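Local coordinates for protein toll (Drosophila melanogaster, PDB 4LXR) that serves as a cell-surface receptor for the cleaved cytokine spaetzle C-106, switching on Toll signalling in dorsal-ventral patterning of the embryo and in antifungal immunity, at residues V237-T242 and F262-H267; S219-D224 and N243-N248; L287-P292 and L310-T315; L268-L273 and L294-L299. All coordinates share one frame; numbering follows the deposited sequence.

In the fold
All four contacts join consecutive turns of the leucine-rich-repeat solenoid in the Toll ectodomain. Contacts 2 and 4 pair parallel strands: backbone bonds join them, aliphatic side chains pack on the core side, mostly polar ones stand on the other, and spaetzle C-106 touches both. Contacts 1 and 3 join return loops that no other protein chain touches; there one side chain of the later turn, Asn265 or Ser314, grips the earlier backbone. Contacts 2 and 3 are buried, 1 and 4 partly so, contact 1 reaching the surface at His264 and contact 4 at its partly exposed arginines. Contacts 1 and 2 share the sugar on Asn243. Phe262, Phe288 and Phe311 continue the core through contacts 1, 3 and 4.

Contact 1 of 4, residues V237-T242 and F262-H267; sequences VFAHLT and FDHNKH. With NAG (2-acetamido-2-deoxy-beta-D-glucopyranose), chain J.
Asn265 reaches from one turn of the leucine-rich-repeat solenoid into the turn before it, tying its own loop to the Phe238 and Leu241 carbonyls. Its CB carries CG anti to the carbonyl carbon (chi1 -43°), which sets CG near both of those oxygens. Beyond CG the amide divides: OD1 lies 3.6 Å from Phe238 CB, while ND2 gives both its hydrogens to the earlier backbone. ND2 is 2.9 Å from Phe238 O and the same distance from Leu241 O, standing above both carbonyl planes. Two acceptors near its plane hold the Asn265 amide against rotation. Phe238 O is shared, since Leu241 N, closing the type I turn 238-241, reaches it from the opposite face. Asn265 itself ends a second type I turn, begun at Phe262.

Inward from the turns, the side chains of Phe238 and Phe262 lie side by side, pointing the same way, and CE2 of Phe238 comes 4.1 Å from CE1 of Phe262. Val237 CG1 lies over the centre of one face of the Phe238 ring. Outward, His264 packs its CB against the backbone of Ala239. Two waters bridge the chains: one links Thr242 O to His267 N, the other joins Thr242 O, His264 O and Lys266 N. The ring of His267 turns its edge to the same carbonyl, with CD2 3.4 Å from Thr242 O, and its ND1 bonds to Glu293. Thr242 OG1 is hydrogen-bonded to O6 of the N-acetylglucosamine carried by Asn243, at 2.9 Å.

Contact 2 of 4, residues S219-D224 and N243-N248; sequences SVLGID and NVTDIN. With NAG (2-acetamido-2-deoxy-beta-D-glucopyranose), chain J.
Asp224 and Asn248 lie side by side and point the same way, their carboxylate and amide planes turned 43° apart. In both, CG stands anti to the backbone N, and a weak hydrogen bond links them, Asn248 ND2 to Asp224 OD2 at 3.4 Å. Each has a firmer partner, His226 for Asp224 and Ser250 for Asn248, and Asp224 OD2 also accepts from the backbone of Gln62 in the spaetzle C-106 chain. Ile223 and Ile247 likewise run alongside each other, but into the core, with CG2 of Ile223 3.8 Å from CG1 of Ile247. Val244 comes at Ile223 obliquely, methyl to methyl.

Between these two faces the strands 222-224 and 246-248 run parallel. Leu221 O starts the pairing by taking two amides, Thr245 N at 2.8 Å and Asp246 N at 3.0 Å, the second nearly in line with the carbonyl bond. Ile223 N to Asp246 O and Asn248 N to Ile223 O continue it. At the start of the later segment, Asn243 ND2 is covalently bound to C1 of an N-acetylglucosamine and also bonds to Thr218 O. Such in-register short parallel strands, aliphatic inside and polar outside, typify the concave face of a leucine-rich-repeat solenoid, used here to receive the ligand.

Contact 3 of 4, residues L287-P292 and L310-T315; sequences LFANQP and LFEHST
Ser314 OG is held twice by the preceding loop. It donates to Phe288 O at 2.7 Å, lying in the carbonyl plane on a lone pair, and accepts from Gln291 N at 3.1 Å. With OG anti to its own carbonyl carbon (chi1 -67°), the hydroxyl projects into the bend of residues 288-291 and bonds to the backbone at both ends of it. Next to it, Asn290 N gives a nearly straight bond to Glu312 O, 2.8 Å long. Phe288 N to Leu310 O is a weak hydrogen bond.

These are return loops of adjoining leucine-rich repeats: residues 287-292 lead into strand 296-299. The loop of residues 310-315, with its type II turn from Phe311 to Ser314, leads into strand 319-321. Their phenylalanines face the interior, where both touch Leu297. Leu310 lies alongside Phe288, its CD1 4.2 Å from CD2 of the ring and nearer still to Leu287 CB, while Leu287 CD2 sits over one face of the same ring, toward the rim. Phe311 CD1 meets Phe288 CB at 4.0 Å. Farther out, Ala289 CB packs on Glu312 CG at 3.6 Å. At the exposed end, Asn290 and His313 run side by side with amide and ring planes 22° apart, Asn290 ND2 lying beside His313 CB and 3.5 Å from His313 ND1. Gln291 sends NE2 back to Asn265 O of the preceding loop, and Gln338 NE2 bonds to the carbonyls of Phe311 and Ser314.

Contact 4 of 4, residues L268-L273 and L294-L299; sequences LNEVRL and LQILRL. With NAG (2-acetamido-2-deoxy-beta-D-glucopyranose), chain D.
The guanidiniums of Arg272 and Arg298 are turned 52° apart at the ends of side chains that lie side by side, Arg272 CG 3.8 Å from Arg298 CG. The Arg298 group has Ile296 CG2 over one face, 3.4 Å above the plane and toward the rim. At its edge lie a water, which accepts from Arg298 NE, and the acetamido oxygen O7 of an N-acetylglucosamine, which takes a 3.0 Å bond from Arg298 NH2. Its NH1 goes to Ser321 OG. Arg272 is extended from CG to NE and meets Glu270 with its edge: Arg272 NE is 2.8 Å from Glu270 OE1 in a salt bridge, the oxygen in the guanidinium plane but the nitrogen above the carboxylate plane. Glu270 OE1 also accepts from the water on Arg298 NE, so this one oxygen connects both arginines and probably tempers their mutual repulsion.

All this lies on the concave, mainly polar side of the leucine-rich-repeat solenoid, where strands 270-273 and 296-299 run parallel; Arg272 packs on Phe60 and Arg298 on Ala58 of the spaetzle C-106 chain. Glu270 crosses Ile296, its OE2 3.4 Å from Ile296 CD1. On the core side, Val271 CB touches Leu297 CD2 at 3.9 Å, and Leu273 meets Leu299 likewise. Amides alternate between the strands: Val271 N to Ile296 O, Arg298 N to Val271 O, Leu273 N to Arg298 O. Before them Asn269 O takes both Gln295 N and Ile296 N. Beside this fork Asn269 ND2 bonds to Gln295 OE1 at 2.7 Å, amide planes 56° apart, and to Glu293 O as well.

Contact 1 of 4, residues V237-T242 and F262-H267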
# COMPACT_ATOMS: atom_id res chain seq x y z
N VAL A 237 16.02 -20.60 -37.16
CA VAL A 237 15.42 -21.65 -36.33
C VAL A 237 13.89 -21.71 -36.43
O VAL A 237 13.30 -22.78 -36.30
CB VAL A 237 15.81 -21.53 -34.83
CG1 VAL A 237 15.29 -20.23 -34.21
CG2 VAL A 237 15.29 -22.75 -34.04
N PHE A 238 13.26 -20.56 -36.67
CA PHE A 238 11.80 -20.47 -36.67
C PHE A 238 11.24 -20.34 -38.10
O PHE A 238 10.06 -20.03 -38.28
CB PHE A 238 11.33 -19.26 -35.83
CG PHE A 238 11.77 -19.30 -34.38
CD1 PHE A 238 11.55 -20.42 -33.59
CD2 PHE A 238 12.39 -18.20 -33.80
CE1 PHE A 238 11.94 -20.43 -32.25
CE2 PHE A 238 12.80 -18.21 -32.46
CZ PHE A 238 12.58 -19.33 -31.69
N ALA A 239 12.08 -20.55 -39.11
CA ALA A 239 11.67 -20.35 -40.50
C ALA A 239 10.38 -21.06 -40.90
O ALA A 239 9.61 -20.55 -41.71
CB ALA A 239 12.78 -20.73 -41.45
N HIS A 240 10.14 -22.24 -40.35
CA HIS A 240 8.96 -23.01 -40.75
C HIS A 240 7.70 -22.63 -39.97
O HIS A 240 6.59 -23.00 -40.37
CB HIS A 240 9.23 -24.51 -40.61
CG HIS A 240 10.15 -25.05 -41.66
ND1 HIS A 240 11.11 -26.00 -41.39
CD2 HIS A 240 10.26 -24.77 -42.98
CE1 HIS A 240 11.77 -26.29 -42.50
NE2 HIS A 240 11.27 -25.55 -43.48
N LEU A 241 7.86 -21.91 -38.87
CA LEU A 241 6.73 -21.48 -38.05
C LEU A 241 6.11 -20.22 -38.63
O LEU A 241 6.10 -19.19 -37.96
CB LEU A 241 7.19 -21.23 -36.61
CG LEU A 241 7.73 -22.45 -35.87
CD1 LEU A 241 8.39 -22.08 -34.54
CD2 LEU A 241 6.63 -23.47 -35.65
N THR A 242 5.61 -20.29 -39.85
CA THR A 242 5.18 -19.09 -40.56
C THR A 242 3.92 -18.45 -39.99
O THR A 242 3.69 -17.26 -40.19
CB THR A 242 4.98 -19.34 -42.07
OG1 THR A 242 4.09 -20.45 -42.25
CG2 THR A 242 6.32 -19.65 -42.72
N PHE A 262 13.31 -13.19 -36.71
CA PHE A 262 11.86 -13.29 -36.92
C PHE A 262 11.40 -12.92 -38.33
O PHE A 262 10.21 -12.70 -38.55
CB PHE A 262 11.08 -12.47 -35.90
CG PHE A 262 11.44 -12.77 -34.48
CD1 PHE A 262 11.26 -14.04 -33.96
CD2 PHE A 262 11.97 -11.79 -33.66
CE1 PHE A 262 11.62 -14.33 -32.66
CE2 PHE A 262 12.33 -12.07 -32.36
CZ PHE A 262 12.15 -13.35 -31.86
N ASP A 263 12.33 -12.88 -39.27
CA ASP A 263 12.03 -12.44 -40.63
C ASP A 263 10.97 -13.27 -41.34
O ASP A 263 10.25 -12.77 -42.19
CB ASP A 263 13.30 -12.39 -41.49
CG ASP A 263 14.09 -11.12 -41.29
OD1 ASP A 263 13.89 -10.44 -40.25
OD2 ASP A 263 14.93 -10.81 -42.16
N HIS A 264 10.87 -14.55 -41.01
CA HIS A 264 9.87 -15.42 -41.63
C HIS A 264 8.62 -15.59 -40.79
O HIS A 264 7.70 -16.33 -41.16
CB HIS A 264 10.48 -16.78 -41.97
CG HIS A 264 11.59 -16.70 -42.97
ND1 HIS A 264 12.91 -16.90 -42.63
CD2 HIS A 264 11.57 -16.41 -44.29
CE1 HIS A 264 13.66 -16.76 -43.71
NE2 HIS A 264 12.87 -16.45 -44.73
N ASN A 265 8.56 -14.89 -39.65
CA ASN A 265 7.42 -14.97 -38.76
C ASN A 265 6.65 -13.65 -38.74
O ASN A 265 6.76 -12.87 -37.78
CB ASN A 265 7.89 -15.33 -37.36
CG ASN A 265 8.94 -16.42 -37.36
OD1 ASN A 265 10.13 -16.14 -37.26
ND2 ASN A 265 8.51 -17.67 -37.50
N LYS A 266 5.88 -13.42 -39.80
CA LYS A 266 5.22 -12.13 -40.05
C LYS A 266 3.79 -12.05 -39.49
O LYS A 266 3.00 -11.19 -39.88
CB LYS A 266 5.19 -11.85 -41.56
CG LYS A 266 6.53 -11.47 -42.13
CD LYS A 266 7.13 -10.28 -41.36
CE LYS A 266 8.36 -9.74 -42.09
NZ LYS A 266 9.20 -8.93 -41.18
N HIS A 267 3.45 -12.97 -38.60
CA HIS A 267 2.17 -12.94 -37.94
C HIS A 267 2.37 -12.79 -36.44
O HIS A 267 1.42 -12.94 -35.67
CB HIS A 267 1.36 -14.19 -38.28
CG HIS A 267 0.86 -14.20 -39.68
ND1 HIS A 267 -0.09 -13.30 -40.13
CD2 HIS A 267 1.20 -14.95 -40.76
CE1 HIS A 267 -0.32 -13.51 -41.41
NE2 HIS A 267 0.44 -14.50 -41.82
C1 NAG J . -0.16 -20.73 -42.41
C2 NAG J . -1.40 -20.10 -43.04
C3 NAG J . -1.48 -20.45 -44.52
C4 NAG J . -0.21 -19.98 -45.21
C5 NAG J . 1.01 -20.60 -44.54
C6 NAG J . 2.32 -20.11 -45.11
C7 NAG J . -3.36 -19.57 -41.69
C8 NAG J . -4.58 -20.10 -41.00
N2 NAG J . -2.62 -20.47 -42.34
O3 NAG J . -2.63 -19.83 -45.09
O4 NAG J . -0.23 -20.30 -46.60
O5 NAG J . 1.02 -20.30 -43.13
O6 NAG J . 3.35 -21.07 -44.95
O7 NAG J . -3.07 -18.38 -41.67
O HOH W 1 4.41 -15.57 -38.07
O HOH W 2 4.89 -15.30 -41.88

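Contact 2 of 4, residues S219-D224 and N243-N248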
# COMPACT_ATOMS: atom_id res chain seq x y z
N SER A 219 0.80 -24.96 -38.61
CA SER A 219 -0.40 -24.68 -37.86
C SER A 219 -0.07 -23.99 -36.53
O SER A 219 -0.94 -23.41 -35.88
CB SER A 219 -1.14 -25.99 -37.58
OG SER A 219 -0.38 -26.82 -36.72
N VAL A 220 1.20 -24.06 -36.13
CA VAL A 220 1.59 -23.69 -34.76
C VAL A 220 1.46 -22.18 -34.50
O VAL A 220 2.03 -21.37 -35.23
CB VAL A 220 3.00 -24.21 -34.39
CG1 VAL A 220 3.51 -23.60 -33.04
CG2 VAL A 220 3.01 -25.73 -34.31
N LEU A 221 0.73 -21.82 -33.46
CA LEU A 221 0.46 -20.42 -33.15
C LEU A 221 1.31 -19.96 -31.97
O LEU A 221 1.64 -18.78 -31.85
CB LEU A 221 -1.03 -20.21 -32.84
CG LEU A 221 -1.98 -20.63 -33.98
CD1 LEU A 221 -3.41 -20.39 -33.57
CD2 LEU A 221 -1.66 -19.88 -35.26
N GLY A 222 1.67 -20.90 -31.11
CA GLY A 222 2.45 -20.58 -29.93
C GLY A 222 3.59 -21.55 -29.68
O GLY A 222 3.39 -22.78 -29.67
N ILE A 223 4.78 -21.01 -29.48
CA ILE A 223 5.90 -21.83 -29.04
C ILE A 223 6.60 -21.21 -27.82
O ILE A 223 6.97 -20.02 -27.82
CB ILE A 223 6.92 -22.13 -30.15
CG1 ILE A 223 8.06 -22.98 -29.57
CG2 ILE A 223 7.49 -20.85 -30.78
CD1 ILE A 223 9.08 -23.35 -30.60
N ASP A 224 6.77 -22.01 -26.78
CA ASP A 224 7.34 -21.49 -25.56
C ASP A 224 8.51 -22.35 -25.16
O ASP A 224 8.34 -23.49 -24.80
CB ASP A 224 6.28 -21.47 -24.45
CG ASP A 224 6.78 -20.81 -23.17
OD1 ASP A 224 8.01 -20.78 -22.93
OD2 ASP A 224 5.94 -20.34 -22.38
N ASN A 243 3.11 -19.23 -39.28
CA ASN A 243 1.89 -18.70 -38.68
C ASN A 243 1.99 -18.42 -37.17
O ASN A 243 0.99 -18.08 -36.52
CB ASN A 243 0.72 -19.64 -38.97
CG ASN A 243 0.32 -19.64 -40.44
OD1 ASN A 243 0.30 -18.58 -41.07
ND2 ASN A 243 0.01 -20.81 -40.98
N VAL A 244 3.19 -18.56 -36.60
CA VAL A 244 3.34 -18.36 -35.16
C VAL A 244 3.00 -16.92 -34.74
O VAL A 244 3.35 -15.96 -35.43
CB VAL A 244 4.74 -18.79 -34.67
CG1 VAL A 244 5.84 -17.79 -35.09
CG2 VAL A 244 4.73 -18.99 -33.17
N THR A 245 2.25 -16.78 -33.66
CA THR A 245 1.89 -15.46 -33.14
C THR A 245 2.50 -15.14 -31.77
O THR A 245 2.59 -13.98 -31.38
CB THR A 245 0.37 -15.32 -33.03
OG1 THR A 245 -0.11 -16.16 -31.98
CG2 THR A 245 -0.32 -15.69 -34.37
N ASP A 246 2.89 -16.17 -31.02
CA ASP A 246 3.49 -15.94 -29.70
C ASP A 246 4.75 -16.77 -29.55
O ASP A 246 4.74 -17.99 -29.74
CB ASP A 246 2.52 -16.30 -28.55
CG ASP A 246 1.32 -15.36 -28.45
OD1 ASP A 246 0.63 -15.14 -29.47
OD2 ASP A 246 1.05 -14.84 -27.34
N ILE A 247 5.84 -16.10 -29.18
CA ILE A 247 7.10 -16.76 -28.93
C ILE A 247 7.64 -16.37 -27.57
O ILE A 247 7.73 -15.17 -27.24
CB ILE A 247 8.12 -16.42 -30.02
CG1 ILE A 247 7.69 -17.05 -31.36
CG2 ILE A 247 9.48 -16.92 -29.63
CD1 ILE A 247 8.59 -16.67 -32.56
N ASN A 248 7.99 -17.37 -26.76
CA ASN A 248 8.61 -17.09 -25.48
C ASN A 248 10.04 -17.64 -25.40
O ASN A 248 10.24 -18.85 -25.41
CB ASN A 248 7.76 -17.60 -24.30
CG ASN A 248 8.24 -17.06 -22.95
OD1 ASN A 248 9.23 -16.33 -22.88
ND2 ASN A 248 7.53 -17.40 -21.88
C1 NAG J . -0.16 -20.73 -42.41
C2 NAG J . -1.40 -20.10 -43.04
C3 NAG J . -1.48 -20.45 -44.52
C4 NAG J . -0.21 -19.98 -45.21
C5 NAG J . 1.01 -20.60 -44.54
C6 NAG J . 2.32 -20.11 -45.11
C7 NAG J . -3.36 -19.57 -41.69
C8 NAG J . -4.58 -20.10 -41.00
N2 NAG J . -2.62 -20.47 -42.34
O3 NAG J . -2.63 -19.83 -45.09
O4 NAG J . -0.23 -20.30 -46.60
O5 NAG J . 1.02 -20.30 -43.13
O6 NAG J . 3.35 -21.07 -44.95
O7 NAG J . -3.07 -18.38 -41.67
O HOH W 3 3.38 -21.52 -37.62

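Contact 3 of 4, residues L287-P292 and L310-T315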
# COMPACT_ATOMS: atom_id res chain seq x y z
N LEU A 287 15.21 -6.16 -35.32
CA LEU A 287 14.75 -7.46 -34.84
C LEU A 287 13.23 -7.55 -34.85
O LEU A 287 12.66 -8.56 -35.27
CB LEU A 287 15.29 -7.76 -33.44
CG LEU A 287 14.82 -9.06 -32.81
CD1 LEU A 287 15.40 -10.26 -33.57
CD2 LEU A 287 15.17 -9.14 -31.30
N PHE A 288 12.58 -6.48 -34.39
CA PHE A 288 11.12 -6.42 -34.31
C PHE A 288 10.50 -5.46 -35.33
O PHE A 288 9.41 -4.95 -35.13
CB PHE A 288 10.66 -6.04 -32.90
CG PHE A 288 11.06 -7.03 -31.86
CD1 PHE A 288 10.61 -8.35 -31.93
CD2 PHE A 288 11.89 -6.65 -30.81
CE1 PHE A 288 10.98 -9.27 -30.96
CE2 PHE A 288 12.28 -7.57 -29.83
CZ PHE A 288 11.81 -8.88 -29.90
N ALA A 289 11.21 -5.25 -36.43
CA ALA A 289 10.74 -4.34 -37.46
C ALA A 289 9.85 -5.04 -38.49
O ALA A 289 9.88 -6.27 -38.62
CB ALA A 289 11.91 -3.69 -38.15
N ASN A 290 9.06 -4.25 -39.22
CA ASN A 290 8.26 -4.75 -40.34
C ASN A 290 7.30 -5.88 -39.97
O ASN A 290 7.08 -6.80 -40.75
CB ASN A 290 9.17 -5.19 -41.49
CG ASN A 290 10.02 -4.05 -42.01
OD1 ASN A 290 11.25 -4.06 -41.88
ND2 ASN A 290 9.38 -3.05 -42.60
N GLN A 291 6.73 -5.79 -38.77
CA GLN A 291 5.77 -6.76 -38.27
C GLN A 291 4.38 -6.15 -38.22
O GLN A 291 4.09 -5.32 -37.35
CB GLN A 291 6.20 -7.21 -36.86
CG GLN A 291 7.47 -8.04 -36.86
CD GLN A 291 7.21 -9.47 -37.33
OE1 GLN A 291 6.06 -9.87 -37.53
NE2 GLN A 291 8.27 -10.24 -37.49
N PRO A 292 3.51 -6.55 -39.16
CA PRO A 292 2.22 -5.84 -39.26
C PRO A 292 1.24 -6.16 -38.12
O PRO A 292 0.32 -5.39 -37.90
CB PRO A 292 1.67 -6.29 -40.63
CG PRO A 292 2.32 -7.63 -40.89
CD PRO A 292 3.68 -7.55 -40.23
N LEU A 310 14.68 -0.69 -34.22
CA LEU A 310 14.21 -1.91 -33.57
C LEU A 310 12.75 -2.23 -33.86
O LEU A 310 12.38 -3.40 -34.00
CB LEU A 310 14.44 -1.84 -32.06
CG LEU A 310 14.21 -3.16 -31.29
CD1 LEU A 310 15.15 -4.25 -31.82
CD2 LEU A 310 14.38 -2.97 -29.77
N PHE A 311 11.91 -1.20 -33.93
CA PHE A 311 10.48 -1.40 -34.14
C PHE A 311 9.99 -0.74 -35.42
O PHE A 311 8.80 -0.44 -35.51
CB PHE A 311 9.68 -0.74 -33.01
CG PHE A 311 10.11 -1.12 -31.63
CD1 PHE A 311 10.08 -2.44 -31.21
CD2 PHE A 311 10.50 -0.14 -30.73
CE1 PHE A 311 10.47 -2.79 -29.94
CE2 PHE A 311 10.88 -0.47 -29.45
CZ PHE A 311 10.87 -1.79 -29.05
N GLU A 312 10.87 -0.50 -36.39
CA GLU A 312 10.47 0.35 -37.52
C GLU A 312 9.39 -0.32 -38.37
O GLU A 312 9.43 -1.52 -38.62
CB GLU A 312 11.65 0.84 -38.36
CG GLU A 312 12.35 -0.22 -39.19
CD GLU A 312 13.33 0.38 -40.19
OE1 GLU A 312 13.59 -0.27 -41.23
OE2 GLU A 312 13.83 1.48 -39.95
N HIS A 313 8.40 0.48 -38.76
CA HIS A 313 7.25 0.03 -39.52
C HIS A 313 6.38 -1.00 -38.81
O HIS A 313 5.50 -1.58 -39.41
CB HIS A 313 7.65 -0.47 -40.92
CG HIS A 313 8.39 0.55 -41.72
ND1 HIS A 313 9.71 0.41 -42.08
CD2 HIS A 313 8.00 1.76 -42.20
CE1 HIS A 313 10.10 1.47 -42.76
NE2 HIS A 313 9.08 2.30 -42.85
N SER A 314 6.62 -1.21 -37.52
CA SER A 314 5.75 -2.08 -36.73
C SER A 314 4.70 -1.22 -36.01
O SER A 314 4.81 -0.91 -34.83
CB SER A 314 6.56 -2.93 -35.75
OG SER A 314 7.38 -3.86 -36.46
N THR A 315 3.67 -0.83 -36.76
CA THR A 315 2.79 0.25 -36.36
C THR A 315 1.71 -0.17 -35.36
O THR A 315 1.09 0.68 -34.72
CB THR A 315 2.13 0.94 -37.58
OG1 THR A 315 1.16 0.07 -38.16
CG2 THR A 315 3.19 1.29 -38.63

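Contact 4 of 4, residues L268-L273 and L294-L299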
# COMPACT_ATOMS: atom_id res chain seq x y z
N LEU A 268 3.61 -12.52 -36.04
CA LEU A 268 3.93 -12.36 -34.62
C LEU A 268 3.03 -11.32 -33.99
O LEU A 268 2.83 -10.23 -34.54
CB LEU A 268 5.39 -11.94 -34.42
CG LEU A 268 6.49 -13.00 -34.47
CD1 LEU A 268 7.86 -12.35 -34.28
CD2 LEU A 268 6.24 -14.07 -33.41
N ASN A 269 2.47 -11.66 -32.84
CA ASN A 269 1.63 -10.76 -32.09
C ASN A 269 2.27 -10.39 -30.73
O ASN A 269 2.05 -9.31 -30.21
CB ASN A 269 0.24 -11.39 -31.89
CG ASN A 269 -0.66 -10.56 -30.99
OD1 ASN A 269 -0.86 -10.90 -29.83
ND2 ASN A 269 -1.18 -9.45 -31.53
N GLU A 270 3.06 -11.31 -30.18
CA GLU A 270 3.68 -11.09 -28.87
C GLU A 270 4.99 -11.85 -28.80
O GLU A 270 5.05 -13.03 -29.15
CB GLU A 270 2.75 -11.52 -27.72
CG GLU A 270 3.44 -11.61 -26.33
CD GLU A 270 2.48 -11.47 -25.13
OE1 GLU A 270 2.97 -11.34 -23.99
OE2 GLU A 270 1.25 -11.47 -25.33
N VAL A 271 6.06 -11.17 -28.38
CA VAL A 271 7.33 -11.82 -28.07
C VAL A 271 7.76 -11.48 -26.65
O VAL A 271 7.68 -10.31 -26.23
CB VAL A 271 8.45 -11.44 -29.08
CG1 VAL A 271 9.76 -12.11 -28.70
CG2 VAL A 271 8.05 -11.83 -30.53
N ARG A 272 8.19 -12.50 -25.90
CA ARG A 272 8.72 -12.35 -24.55
C ARG A 272 10.18 -12.80 -24.49
O ARG A 272 10.49 -13.96 -24.80
CB ARG A 272 7.91 -13.17 -23.56
CG ARG A 272 6.51 -12.66 -23.29
CD ARG A 272 5.69 -13.74 -22.59
NE ARG A 272 4.28 -13.34 -22.46
CZ ARG A 272 3.42 -13.94 -21.66
NH1 ARG A 272 3.82 -14.96 -20.90
NH2 ARG A 272 2.15 -13.53 -21.61
N LEU A 273 11.06 -11.89 -24.11
CA LEU A 273 12.42 -12.25 -23.75
C LEU A 273 12.71 -11.63 -22.39
O LEU A 273 13.35 -10.58 -22.30
CB LEU A 273 13.45 -11.81 -24.80
CG LEU A 273 14.79 -12.57 -24.71
CD1 LEU A 273 15.48 -12.70 -26.06
CD2 LEU A 273 15.75 -11.97 -23.71
N LEU A 294 2.29 -7.20 -34.80
CA LEU A 294 2.96 -7.23 -33.49
C LEU A 294 2.36 -6.20 -32.52
O LEU A 294 2.30 -5.02 -32.85
CB LEU A 294 4.45 -6.99 -33.67
CG LEU A 294 5.33 -7.00 -32.43
CD1 LEU A 294 5.25 -8.35 -31.67
CD2 LEU A 294 6.76 -6.72 -32.88
N GLN A 295 1.92 -6.66 -31.35
CA GLN A 295 1.30 -5.77 -30.37
C GLN A 295 2.03 -5.68 -29.03
O GLN A 295 2.00 -4.63 -28.39
CB GLN A 295 -0.15 -6.17 -30.09
CG GLN A 295 -1.08 -6.04 -31.27
CD GLN A 295 -2.50 -6.45 -30.92
OE1 GLN A 295 -2.73 -7.58 -30.47
NE2 GLN A 295 -3.45 -5.55 -31.11
N ILE A 296 2.65 -6.77 -28.60
CA ILE A 296 3.19 -6.83 -27.23
C ILE A 296 4.65 -7.27 -27.18
O ILE A 296 5.03 -8.28 -27.79
CB ILE A 296 2.37 -7.81 -26.37
CG1 ILE A 296 0.93 -7.32 -26.25
CG2 ILE A 296 3.03 -7.98 -24.98
CD1 ILE A 296 -0.02 -8.38 -25.75
N LEU A 297 5.46 -6.51 -26.46
CA LEU A 297 6.84 -6.90 -26.23
C LEU A 297 7.20 -6.84 -24.75
O LEU A 297 6.86 -5.87 -24.08
CB LEU A 297 7.79 -6.03 -27.05
CG LEU A 297 7.62 -6.26 -28.55
CD1 LEU A 297 8.22 -5.14 -29.33
CD2 LEU A 297 8.24 -7.58 -28.99
N ARG A 298 7.86 -7.89 -24.26
CA ARG A 298 8.38 -7.93 -22.90
C ARG A 298 9.85 -8.28 -23.00
O ARG A 298 10.20 -9.38 -23.42
CB ARG A 298 7.70 -9.01 -22.05
CG ARG A 298 6.19 -9.09 -22.18
CD ARG A 298 5.50 -7.82 -21.68
NE ARG A 298 4.05 -8.04 -21.62
CZ ARG A 298 3.16 -7.09 -21.37
NH1 ARG A 298 3.55 -5.83 -21.15
NH2 ARG A 298 1.88 -7.39 -21.34
N LEU A 299 10.69 -7.34 -22.60
CA LEU A 299 12.12 -7.45 -22.84
C LEU A 299 12.85 -7.04 -21.57
O LEU A 299 12.80 -5.87 -21.15
CB LEU A 299 12.52 -6.55 -24.02
CG LEU A 299 11.75 -6.77 -25.34
CD1 LEU A 299 12.00 -5.61 -26.32
CD2 LEU A 299 12.11 -8.13 -25.99
C1 NAG D . -1.51 -2.60 -22.71
C2 NAG D . -2.22 -3.61 -21.78
C3 NAG D . -3.63 -3.14 -21.47
C4 NAG D . -3.64 -1.70 -20.96
C5 NAG D . -2.87 -0.79 -21.92
C6 NAG D . -2.75 0.64 -21.43
C7 NAG D . -1.48 -5.94 -21.93
C8 NAG D . -1.66 -7.26 -22.63
N2 NAG D . -2.25 -4.94 -22.36
O3 NAG D . -4.20 -4.00 -20.49
O4 NAG D . -4.99 -1.25 -20.88
O5 NAG D . -1.55 -1.29 -22.10
O6 NAG D . -2.19 0.72 -20.12
O7 NAG D . -0.67 -5.79 -21.02
O HOH W 4 2.25 -10.11 -21.78